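Local coordinates for Sts-2 protein (Mus musculus, PDB 3D4I), which carries an acid-dependent phosphatase activity in its 2H-phosphatase domain and, as a whole protein, probably interferes with CBL-mediated down-regulation of activated receptor tyrosine kinases, at residues I125-M129 with K130-S134; P159-P162 with R163-M167; E170-D173 with Q174-R178; C209-L213 with L214-P218; C221-F224 with A225-V228. All blocks are in the same frame, centred on the assembly; numbering follows the deposited sequence. Where two conformers were deposited one is given.

Contact 1. Residues I125-M129 with K130-S134; sequences IFEWM and KWEAS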
# COMPACT_ATOMS: atom_id res chain seq x y z
N ILE A 125 1.65 -14.03 -23.04
CA ILE A 125 1.15 -12.74 -22.52
C ILE A 125 2.25 -11.93 -21.82
O ILE A 125 1.95 -11.00 -21.07
CB ILE A 125 -0.13 -12.90 -21.60
CG1 ILE A 125 0.19 -13.67 -20.30
CG2 ILE A 125 -1.29 -13.51 -22.43
CD1 ILE A 125 -1.03 -13.92 -19.33
N PHE A 126 3.52 -12.28 -22.08
CA PHE A 126 4.63 -11.45 -21.65
C PHE A 126 4.60 -10.09 -22.35
O PHE A 126 3.88 -9.91 -23.35
CB PHE A 126 5.96 -12.17 -21.92
CG PHE A 126 7.17 -11.44 -21.38
CD1 PHE A 126 7.35 -11.26 -20.01
CD2 PHE A 126 8.13 -10.96 -22.25
CE1 PHE A 126 8.46 -10.59 -19.52
CE2 PHE A 126 9.25 -10.29 -21.78
CZ PHE A 126 9.43 -10.12 -20.40
N GLU A 127 5.35 -9.13 -21.82
CA GLU A 127 5.49 -7.81 -22.43
C GLU A 127 6.00 -7.89 -23.86
O GLU A 127 6.70 -8.85 -24.22
CB GLU A 127 6.45 -6.97 -21.55
CG GLU A 127 6.68 -5.53 -21.98
CD GLU A 127 5.42 -4.69 -21.89
OE1 GLU A 127 4.65 -4.70 -22.86
OE2 GLU A 127 5.20 -4.04 -20.84
N TRP A 128 5.65 -6.92 -24.70
CA TRP A 128 6.26 -6.77 -26.02
C TRP A 128 7.78 -6.69 -25.87
O TRP A 128 8.26 -5.87 -25.09
CB TRP A 128 5.73 -5.49 -26.69
CG TRP A 128 6.22 -5.21 -28.12
CD1 TRP A 128 6.77 -6.09 -29.00
CD2 TRP A 128 6.08 -3.97 -28.83
NE1 TRP A 128 7.04 -5.47 -30.20
CE2 TRP A 128 6.61 -4.17 -30.13
CE3 TRP A 128 5.58 -2.71 -28.49
CZ2 TRP A 128 6.68 -3.13 -31.07
CZ3 TRP A 128 5.63 -1.68 -29.45
CH2 TRP A 128 6.17 -1.90 -30.72
N MET A 129 8.52 -7.53 -26.61
CA MET A 129 9.98 -7.67 -26.44
C MET A 129 10.75 -6.39 -26.74
O MET A 129 11.84 -6.19 -26.23
CB MET A 129 10.54 -8.82 -27.29
CG MET A 129 10.00 -10.20 -26.90
SD MET A 129 10.64 -10.73 -25.29
CE MET A 129 12.37 -11.01 -25.75
N LYS A 130 10.16 -5.55 -27.58
CA LYS A 130 10.63 -4.20 -27.86
C LYS A 130 10.93 -3.42 -26.58
O LYS A 130 11.84 -2.59 -26.57
CB LYS A 130 9.56 -3.46 -28.66
CG LYS A 130 9.86 -1.99 -29.01
CD LYS A 130 10.85 -1.89 -30.14
CE LYS A 130 10.21 -2.20 -31.48
NZ LYS A 130 11.23 -2.12 -32.58
N TRP A 131 10.16 -3.68 -25.52
CA TRP A 131 10.28 -2.92 -24.28
C TRP A 131 10.99 -3.67 -23.16
O TRP A 131 10.96 -3.23 -22.01
CB TRP A 131 8.90 -2.44 -23.81
CG TRP A 131 8.27 -1.53 -24.79
CD1 TRP A 131 8.92 -0.69 -25.68
CD2 TRP A 131 6.87 -1.34 -25.01
NE1 TRP A 131 8.00 0.00 -26.43
CE2 TRP A 131 6.73 -0.37 -26.03
CE3 TRP A 131 5.71 -1.88 -24.43
CZ2 TRP A 131 5.49 0.07 -26.49
CZ3 TRP A 131 4.46 -1.44 -24.89
CH2 TRP A 131 4.37 -0.47 -25.91
N GLU A 132 11.63 -4.78 -23.51
CA GLU A 132 12.38 -5.59 -22.55
C GLU A 132 13.80 -5.86 -23.07
O GLU A 132 14.06 -5.75 -24.26
CB GLU A 132 11.66 -6.90 -22.25
CG GLU A 132 10.27 -6.73 -21.62
CD GLU A 132 10.30 -6.56 -20.11
OE1 GLU A 132 11.33 -6.88 -19.46
OE2 GLU A 132 9.29 -6.11 -19.55
N ALA A 133 14.71 -6.19 -22.16
CA ALA A 133 16.08 -6.58 -22.55
C ALA A 133 16.05 -7.86 -23.38
O ALA A 133 15.25 -8.75 -23.11
CB ALA A 133 16.96 -6.78 -21.32
N SER A 134 16.91 -7.94 -24.39
CA SER A 134 16.92 -9.09 -25.31
C SER A 134 17.11 -10.42 -24.59
O SER A 134 16.53 -11.43 -25.00
CB SER A 134 17.98 -8.93 -26.39
OG SER A 134 17.91 -7.63 -26.94
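Trp128 sets its edge against the face of Trp131 in a T-shaped pair: the six-membered rings have centroids 4.8 Å apart and planes inclined at 65°. The touching rim is the CE3-CZ3 side of Trp128, with Trp128 CE3 only 3.4 Å from Trp131 CZ2. The broad face of Trp128 is used differently. Lys130 CB stands 3.4 Å from the centroid of the Trp128 five-membered ring and 13° off the normal, a CH-pi contact, and the lysine then runs the same way as the indole. With CG opposite its own backbone N (chi1 178°) and bends at chi2 and chi3, the chain returns Lys130 CE to 3.7 Å from Trp128 CZ2. Two backbone bonds from residue i+3 to residue i, one of them Trp131 N to Trp128 O at 2.9 Å and the other Glu132 N to Met129 O, wind this loop into successive tight turns. The loop follows strand 119-121 of the histidine phosphatase fold and passes beside His202, whose ring meets that of Phe126. Glu127 lies at the edge of the second indole, its OE1 3.4 Å from Trp131 CE3. Glu127 OE1 also accepts Trp128 N at 3.1 Å through its anti lone pair and is bonded to Ser204 as well, two bonds that limit the turning of the carboxylate. Glu132 slants across the Phe126 ring, its CD 3.7 Å from Phe126 CZ, while its OE2 makes a salt bridge to Arg99. At the far rim of Trp128, NE1 donates to the carbonyl of Glu170.

Contact 2. Residues P159-P162 with R163-M167; sequences PALP and RCSLM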
# COMPACT_ATOMS: atom_id res chain seq x y z
N PRO A 159 2.11 -23.90 -22.48
CA PRO A 159 1.82 -22.54 -22.90
C PRO A 159 1.62 -22.46 -24.40
O PRO A 159 2.19 -23.28 -25.14
CB PRO A 159 3.08 -21.75 -22.47
CG PRO A 159 4.17 -22.77 -22.41
CD PRO A 159 3.49 -24.04 -21.95
N ALA A 160 0.79 -21.50 -24.83
CA ALA A 160 0.59 -21.20 -26.25
C ALA A 160 1.88 -20.76 -26.92
O ALA A 160 2.12 -21.07 -28.08
CB ALA A 160 -0.47 -20.14 -26.42
N LEU A 161 2.70 -20.01 -26.18
CA LEU A 161 4.02 -19.65 -26.65
C LEU A 161 5.06 -19.97 -25.57
O LEU A 161 5.08 -19.32 -24.51
CB LEU A 161 4.08 -18.16 -27.05
CG LEU A 161 5.40 -17.64 -27.64
CD1 LEU A 161 5.62 -18.11 -29.08
CD2 LEU A 161 5.45 -16.12 -27.56
N PRO A 162 5.91 -20.98 -25.83
CA PRO A 162 7.02 -21.30 -24.93
C PRO A 162 7.97 -20.12 -24.77
O PRO A 162 8.14 -19.33 -25.70
CB PRO A 162 7.72 -22.46 -25.64
CG PRO A 162 6.66 -23.06 -26.54
CD PRO A 162 5.85 -21.89 -26.99
N ARG A 163 8.59 -19.99 -23.59
CA ARG A 163 9.44 -18.82 -23.32
C ARG A 163 10.57 -18.64 -24.33
O ARG A 163 10.83 -17.52 -24.75
CB ARG A 163 9.93 -18.75 -21.86
CG ARG A 163 10.79 -19.90 -21.31
CD ARG A 163 10.04 -20.73 -20.26
NE ARG A 163 9.74 -20.01 -19.01
CZ ARG A 163 8.64 -20.16 -18.27
NH1 ARG A 163 7.66 -20.99 -18.62
NH2 ARG A 163 8.51 -19.44 -17.15
N CYS A 164 11.21 -19.73 -24.76
CA CYS A 164 12.30 -19.60 -25.72
C CYS A 164 11.81 -19.28 -27.15
O CYS A 164 12.62 -19.00 -28.04
CB CYS A 164 13.25 -20.82 -25.69
SG CYS A 164 12.47 -22.32 -26.19
N SER A 165 10.49 -19.28 -27.35
CA SER A 165 9.93 -18.88 -28.65
C SER A 165 9.68 -17.37 -28.77
O SER A 165 9.42 -16.86 -29.87
CB SER A 165 8.66 -19.68 -28.96
OG SER A 165 8.88 -21.06 -28.76
N LEU A 166 9.77 -16.65 -27.64
CA LEU A 166 9.73 -15.19 -27.63
C LEU A 166 10.93 -14.62 -28.37
O LEU A 166 12.08 -14.93 -28.05
CB LEU A 166 9.70 -14.65 -26.20
CG LEU A 166 8.35 -14.60 -25.48
CD1 LEU A 166 8.53 -14.39 -23.97
CD2 LEU A 166 7.46 -13.51 -26.05
N MET A 167 10.65 -13.78 -29.36
CA MET A 167 11.69 -13.23 -30.23
C MET A 167 12.07 -11.81 -29.82
O MET A 167 11.21 -10.93 -29.81
CB MET A 167 11.24 -13.24 -31.69
CG MET A 167 11.04 -14.64 -32.29
SD MET A 167 12.55 -15.61 -32.15
CE MET A 167 11.93 -17.27 -32.46
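Leu161 reaches forward to Ser165 and Leu166 with its two methyl branches divided between them. Its CG is turned opposite the backbone N (chi1 -177°), and chi2 of 75° then spreads the branches. Leu161 CD1 presses on Ser165 CB at 3.4 Å, tighter than usual carbon contact, and Leu161 CD2 meets Leu166 CD2 at 3.6 Å as the two leucines slant past each other. Ser165 leans toward the proline: its OG lies alongside the ring of Pro162, 3.6 Å from Pro162 CD and about as far from CB and CG. What brings these side chains together is a single turn of 3-10 helix, residues 163-165, in the loop that leads to helix 172-187. The turn is closed by Ser165 N donating to Pro162 O at 2.9 Å with an N-H...O angle of 149°, and is continued by Leu166 N donating to Arg163 O at 3.2 Å. The CB of Arg163 is directed away from residues 159-162, with CG in the crowded position between backbone N and carbonyl carbon, and the side chain packs on Pro96 and Pro123. Upstream, Glu122 accepts from the backbone N atoms of Ala160 and Leu161, and both Leu161 and Leu166 rest on Arg178 of helix 172-187.

Contact 3. Residues E170-D173 with Q174-R178; sequences ESYD and QYVER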
# COMPACT_ATOMS: atom_id res chain seq x y z
N GLU A 170 10.69 -9.18 -32.17
CA GLU A 170 9.29 -9.21 -32.59
C GLU A 170 8.79 -7.79 -32.85
O GLU A 170 9.03 -6.88 -32.06
CB GLU A 170 8.36 -9.98 -31.63
CG GLU A 170 8.37 -9.48 -30.21
CD GLU A 170 7.20 -9.96 -29.36
OE1 GLU A 170 6.49 -10.93 -29.71
OE2 GLU A 170 7.03 -9.36 -28.28
N SER A 171 8.14 -7.62 -34.00
CA SER A 171 7.53 -6.36 -34.36
C SER A 171 6.24 -6.19 -33.60
O SER A 171 5.77 -7.13 -32.95
CB SER A 171 7.23 -6.34 -35.85
OG SER A 171 6.26 -7.34 -36.16
N TYR A 172 5.65 -5.00 -33.69
CA TYR A 172 4.33 -4.76 -33.11
C TYR A 172 3.29 -5.73 -33.68
O TYR A 172 2.54 -6.34 -32.92
CB TYR A 172 3.89 -3.30 -33.29
CG TYR A 172 2.48 -3.02 -32.82
CD1 TYR A 172 2.15 -3.00 -31.46
CD2 TYR A 172 1.46 -2.78 -33.75
CE1 TYR A 172 0.84 -2.75 -31.04
CE2 TYR A 172 0.14 -2.53 -33.33
CZ TYR A 172 -0.15 -2.51 -31.99
OH TYR A 172 -1.44 -2.26 -31.59
N ASP A 173 3.27 -5.87 -35.00
CA ASP A 173 2.36 -6.82 -35.67
C ASP A 173 2.51 -8.26 -35.16
O ASP A 173 1.51 -8.96 -34.94
CB ASP A 173 2.51 -6.77 -37.21
CG ASP A 173 1.97 -5.47 -37.82
OD1 ASP A 173 1.11 -4.79 -37.21
OD2 ASP A 173 2.41 -5.12 -38.93
N GLN A 174 3.75 -8.69 -34.98
CA GLN A 174 4.03 -10.03 -34.45
C GLN A 174 3.60 -10.17 -33.00
O GLN A 174 3.01 -11.21 -32.62
CB GLN A 174 5.51 -10.35 -34.59
CG GLN A 174 5.86 -10.71 -36.03
CD GLN A 174 7.34 -10.82 -36.28
OE1 GLN A 174 8.14 -10.19 -35.59
NE2 GLN A 174 7.72 -11.61 -37.28
N TYR A 175 3.90 -9.12 -32.21
CA TYR A 175 3.44 -9.04 -30.81
C TYR A 175 1.92 -9.19 -30.68
O TYR A 175 1.44 -10.02 -29.92
CB TYR A 175 3.91 -7.73 -30.15
CG TYR A 175 3.18 -7.44 -28.86
CD1 TYR A 175 3.43 -8.17 -27.71
CD2 TYR A 175 2.20 -6.44 -28.80
CE1 TYR A 175 2.75 -7.93 -26.53
CE2 TYR A 175 1.50 -6.19 -27.62
CZ TYR A 175 1.79 -6.93 -26.49
OH TYR A 175 1.10 -6.72 -25.32
N VAL A 176 1.17 -8.34 -31.39
CA VAL A 176 -0.30 -8.39 -31.28
C VAL A 176 -0.86 -9.75 -31.74
O VAL A 176 -1.84 -10.26 -31.18
CB VAL A 176 -1.03 -7.18 -31.97
CG1 VAL A 176 -0.63 -5.87 -31.28
CG2 VAL A 176 -0.74 -7.12 -33.46
N GLU A 177 -0.21 -10.33 -32.75
CA GLU A 177 -0.59 -11.65 -33.26
C GLU A 177 -0.37 -12.73 -32.22
O GLU A 177 -1.28 -13.51 -31.99
CB GLU A 177 0.11 -11.98 -34.58
CG GLU A 177 -0.28 -13.35 -35.19
CD GLU A 177 -1.78 -13.52 -35.45
OE1 GLU A 177 -2.55 -12.52 -35.40
OE2 GLU A 177 -2.18 -14.67 -35.71
N ARG A 178 0.79 -12.77 -31.56
CA ARG A 178 0.99 -13.81 -30.52
C ARG A 178 0.10 -13.65 -29.28
O ARG A 178 -0.21 -14.64 -28.60
CB ARG A 178 2.47 -14.04 -30.15
CG ARG A 178 3.23 -12.84 -29.63
CD ARG A 178 3.25 -12.77 -28.09
NE ARG A 178 4.37 -11.93 -27.64
CZ ARG A 178 4.47 -11.36 -26.45
NH1 ARG A 178 3.50 -11.52 -25.54
NH2 ARG A 178 5.54 -10.63 -26.17
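Ser171 and Gln174 form a capping box at the start of helix 172-187, each side chain bonding the other's backbone nitrogen. Ser171 OG accepts from Gln174 N at 3.1 Å, and Gln174 OE1 accepts from Ser171 N at 3.0 Å. These bonds satisfy amide groups that lie too early in the helix to find a carbonyl one turn back; regular bonding then sets in with Tyr175 N to Ser171 O at 2.8 Å. Just before the cap, Glu170 has CG between backbone N and carbonyl carbon (chi1 56°) and runs straight from there to Arg178, two turns along. In this alpha/beta histidine phosphatase domain that pairing ties the residue ahead of the cap to the body of the helix. The guanidinium takes the carboxylate side-on, Arg178 NE to Glu170 OE1 at 3.1 Å and Arg178 NH2 to Glu170 OE2 at 2.9 Å, the two groups only 15° from coplanar. Further bonds reach the loop after strand 119-121: Arg178 donates to the carbonyls of Phe126 and Glu127, while Glu170 OE2 accepts from Met129 N. A leucine in place of Arg178 would probably leave the buried Glu170 carboxylate without its positive mate and those loop carbonyls without their donors. Tyr175 CD1 lies over one guanidinium face. On another side of the helix, Val176 CG1 sits over the Tyr172 ring, 3.8 Å from its centroid.

Contact 4. Residues C209-L213 with L214-P218; sequences CTRPL and LGLPP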
# COMPACT_ATOMS: atom_id res chain seq x y z
N CYS A 209 -4.71 -8.17 -25.18
CA CYS A 209 -5.40 -9.40 -24.79
C CYS A 209 -6.93 -9.28 -24.80
O CYS A 209 -7.65 -10.27 -24.57
CB CYS A 209 -4.86 -9.95 -23.46
SG CYS A 209 -3.11 -10.48 -23.57
N THR A 210 -7.44 -8.08 -25.06
CA THR A 210 -8.90 -7.86 -25.06
C THR A 210 -9.42 -7.58 -26.46
O THR A 210 -10.46 -8.12 -26.83
CB THR A 210 -9.36 -6.74 -24.08
OG1 THR A 210 -8.75 -5.49 -24.43
CG2 THR A 210 -8.96 -7.10 -22.64
N ARG A 211 -8.71 -6.77 -27.24
CA ARG A 211 -9.11 -6.50 -28.64
C ARG A 211 -9.44 -7.76 -29.46
O ARG A 211 -10.48 -7.78 -30.13
CB ARG A 211 -8.09 -5.60 -29.34
CG ARG A 211 -8.14 -4.17 -28.82
CD ARG A 211 -7.29 -3.23 -29.61
NE ARG A 211 -7.91 -2.84 -30.87
CZ ARG A 211 -8.81 -1.86 -31.01
NH1 ARG A 211 -9.22 -1.14 -29.98
NH2 ARG A 211 -9.28 -1.58 -32.22
N PRO A 212 -8.58 -8.81 -29.40
CA PRO A 212 -8.90 -10.06 -30.12
C PRO A 212 -10.20 -10.72 -29.67
O PRO A 212 -10.92 -11.27 -30.51
CB PRO A 212 -7.70 -10.98 -29.80
CG PRO A 212 -6.61 -10.07 -29.42
CD PRO A 212 -7.28 -8.92 -28.71
N LEU A 213 -10.52 -10.64 -28.37
CA LEU A 213 -11.78 -11.20 -27.85
C LEU A 213 -12.96 -10.43 -28.38
O LEU A 213 -14.00 -11.00 -28.69
CB LEU A 213 -11.83 -11.14 -26.31
CG LEU A 213 -10.76 -11.87 -25.49
CD1 LEU A 213 -11.12 -11.78 -23.99
CD2 LEU A 213 -10.61 -13.30 -25.93
N LEU A 214 -12.80 -9.12 -28.46
CA LEU A 214 -13.86 -8.22 -28.89
C LEU A 214 -14.02 -8.21 -30.41
O LEU A 214 -14.94 -7.60 -30.94
CB LEU A 214 -13.61 -6.80 -28.35
CG LEU A 214 -13.39 -6.66 -26.83
CD1 LEU A 214 -12.83 -5.27 -26.48
CD2 LEU A 214 -14.65 -6.96 -26.05
N GLY A 215 -13.12 -8.89 -31.10
CA GLY A 215 -13.15 -8.96 -32.56
C GLY A 215 -12.74 -7.67 -33.22
O GLY A 215 -13.19 -7.38 -34.32
N LEU A 216 -11.87 -6.90 -32.55
CA LEU A 216 -11.39 -5.62 -33.06
C LEU A 216 -9.99 -5.74 -33.67
O LEU A 216 -9.19 -6.57 -33.23
CB LEU A 216 -11.40 -4.57 -31.93
CG LEU A 216 -12.73 -4.30 -31.20
CD1 LEU A 216 -12.55 -3.30 -30.06
CD2 LEU A 216 -13.80 -3.80 -32.15
N PRO A 217 -9.68 -4.92 -34.68
CA PRO A 217 -8.34 -5.00 -35.23
C PRO A 217 -7.33 -4.34 -34.25
O PRO A 217 -7.73 -3.57 -33.39
CB PRO A 217 -8.45 -4.21 -36.53
CG PRO A 217 -9.48 -3.18 -36.24
CD PRO A 217 -10.48 -3.88 -35.35
N PRO A 218 -6.04 -4.68 -34.36
CA PRO A 218 -5.05 -4.01 -33.51
C PRO A 218 -5.11 -2.50 -33.68
O PRO A 218 -5.37 -2.02 -34.78
CB PRO A 218 -3.72 -4.57 -34.05
CG PRO A 218 -4.10 -5.95 -34.55
CD PRO A 218 -5.41 -5.69 -35.24
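Arg211 holds Pro217 through two hydrogen bonds to one atom: NE reaches Pro217 O at 2.6 Å and NH2 reaches Pro217 O at 2.8 Å. The oxygen lies in the guanidinium plane, so the arginine takes it side-on. A straight chain as far as CD and then a bend (chi3 78°) turn this edge of the group to the carbonyl.

The backbone bonds end the short helix 211-214 in a Schellman motif. Leu216 N donates to Arg211 O at 2.9 Å, and a weak bond runs from Gly215 N to Pro212 O at 3.3 Å, with Gly215 at a positive phi of 73°. One residue earlier, Leu214 N bonds Thr210 O at 3.0 Å.

Apolar contact is slighter. Leu216 CB lies over one guanidinium face, 3.7 Å from Arg211 NH2, while Leu213 and Leu214 turn to the sheet, packing on Trp248 and Leu250 of strand 248-251.

Neither Pro217 nor Pro218 has a backbone N-H to give, so the exposed end of this turn is pinned by a side chain instead. The partial negative charge on the Pro217 oxygen probably helps to stabilise the guanidinium, which lies close to that of Arg219.

Contact 5. Residues C221-F224 with A225-V228; sequences CGDF and AQLV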
# COMPACT_ATOMS: atom_id res chain seq x y z
N CYS A 221 0.14 1.32 -33.71
CA CYS A 221 1.17 1.18 -32.69
C CYS A 221 1.32 2.39 -31.78
O CYS A 221 1.46 2.23 -30.57
CB CYS A 221 2.51 0.85 -33.32
SG CYS A 221 3.81 0.56 -32.11
N GLY A 222 1.31 3.59 -32.37
CA GLY A 222 1.48 4.85 -31.63
C GLY A 222 0.34 5.11 -30.68
O GLY A 222 0.53 5.55 -29.55
N ASP A 223 -0.87 4.82 -31.16
CA ASP A 223 -2.09 4.87 -30.39
C ASP A 223 -2.05 3.88 -29.22
O ASP A 223 -2.44 4.22 -28.10
CB ASP A 223 -3.26 4.57 -31.35
CG ASP A 223 -3.66 5.77 -32.17
OD1 ASP A 223 -3.53 6.91 -31.68
OD2 ASP A 223 -4.10 5.58 -33.32
N PHE A 224 -1.58 2.67 -29.50
CA PHE A 224 -1.41 1.62 -28.46
C PHE A 224 -0.42 2.11 -27.38
O PHE A 224 -0.74 2.11 -26.20
CB PHE A 224 -0.97 0.34 -29.16
CG PHE A 224 -0.38 -0.73 -28.26
CD1 PHE A 224 -1.21 -1.59 -27.53
CD2 PHE A 224 1.00 -0.93 -28.22
CE1 PHE A 224 -0.65 -2.59 -26.72
CE2 PHE A 224 1.56 -1.95 -27.42
CZ PHE A 224 0.73 -2.77 -26.67
N ALA A 225 0.74 2.60 -27.80
CA ALA A 225 1.78 3.03 -26.86
C ALA A 225 1.30 4.17 -25.93
O ALA A 225 1.58 4.18 -24.72
CB ALA A 225 3.06 3.40 -27.62
N GLN A 226 0.57 5.12 -26.50
CA GLN A 226 -0.02 6.24 -25.74
C GLN A 226 -1.04 5.73 -24.72
O GLN A 226 -1.05 6.17 -23.57
CB GLN A 226 -0.65 7.28 -26.69
CG GLN A 226 0.39 8.11 -27.45
CD GLN A 226 -0.14 8.82 -28.69
OE1 GLN A 226 0.61 9.09 -29.62
NE2 GLN A 226 -1.44 9.12 -28.70
N LEU A 227 -1.83 4.74 -25.14
CA LEU A 227 -2.89 4.17 -24.31
C LEU A 227 -2.35 3.43 -23.11
O LEU A 227 -2.86 3.58 -22.00
CB LEU A 227 -3.74 3.20 -25.16
CG LEU A 227 -5.25 3.03 -24.98
CD1 LEU A 227 -5.98 3.84 -26.04
CD2 LEU A 227 -5.62 1.55 -25.14
N VAL A 228 -1.32 2.61 -23.32
CA VAL A 228 -0.86 1.70 -22.29
C VAL A 228 0.09 2.36 -21.26
O VAL A 228 0.17 1.95 -20.10
CB VAL A 228 -0.38 0.32 -22.87
CG1 VAL A 228 -1.55 -0.35 -23.60
CG2 VAL A 228 0.83 0.45 -23.79
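Phe224 has its CG opposite the backbone N (chi1 163°), which throws the ring out beside the carbonyl carbon, and chi2 of 82° turns one face toward the next helical turn. Val228 answers with CG1 opposite its carbonyl carbon (chi1 -60°), a setting that divides its two methyls over the ring. Val228 CG1 lies toward the rim, 3.9 Å from Phe224 CE1 in the nearest side-chain approach, while Val228 CG2 lies over the middle of the ring. The backbone between them fixes the spacing: Val228 N donates to Phe224 O at 3.0 Å, and Val228 CG2 also touches that carbonyl, 3.3 Å from Phe224 O. Three further bonds of the same i to i+4 kind complete the turn, Ala225 N to Cys221 O at 2.9 Å, Gln226 N to Gly222 O at 3.1 Å, and Leu227 N to Asp223 O at 3.1 Å. Gln226 extends back along the helix over Gly222, where no side chain stands in its way, and its CG comes within 3.3 Å of Gly222 O. Leu227 leaves in another direction and packs on Trp271 of the second subunit. Outside the helix, the Phe224 ring meets that of Tyr172 and packs on Trp131. Were Phe224 replaced by alanine, Val228 would probably be left over a gap, and Tyr172 and Trp131 would lose a shared aromatic neighbour. Buried Phe224 and Val228 along one side, with exposed Asp223 and Gln226 along another, make helix 221-229 a regular amphipathic alpha-helix, packed by its Phe224 side on the rest of the histidine phosphatase domain.

Contacts 1, 3 and 5 are partly buried and meet one another: Trp128 and Trp131 of contact 1, Tyr172 and Tyr175 of contact 3 and Phe224 of contact 5 form a continuous aromatic cluster. Contacts 2 and 4 lie at the surface, centres about 21 Å apart, and do not touch. Contacts 3 and 5 are true alpha-helical turns, whereas contacts 1 and 2 are loop turns and contact 4 ends a helix. Their chemistry differs accordingly: a T-shaped indole pair with a CH-pi contact in contact 1, a side-on, two-nitrogen salt bridge in contact 3, an arginine on a backbone carbonyl in contact 4, mostly apolar packing in contacts 2 and 5. Arg178 ties contact 3 to both loops, bonding contact 1 and packing on contact 2.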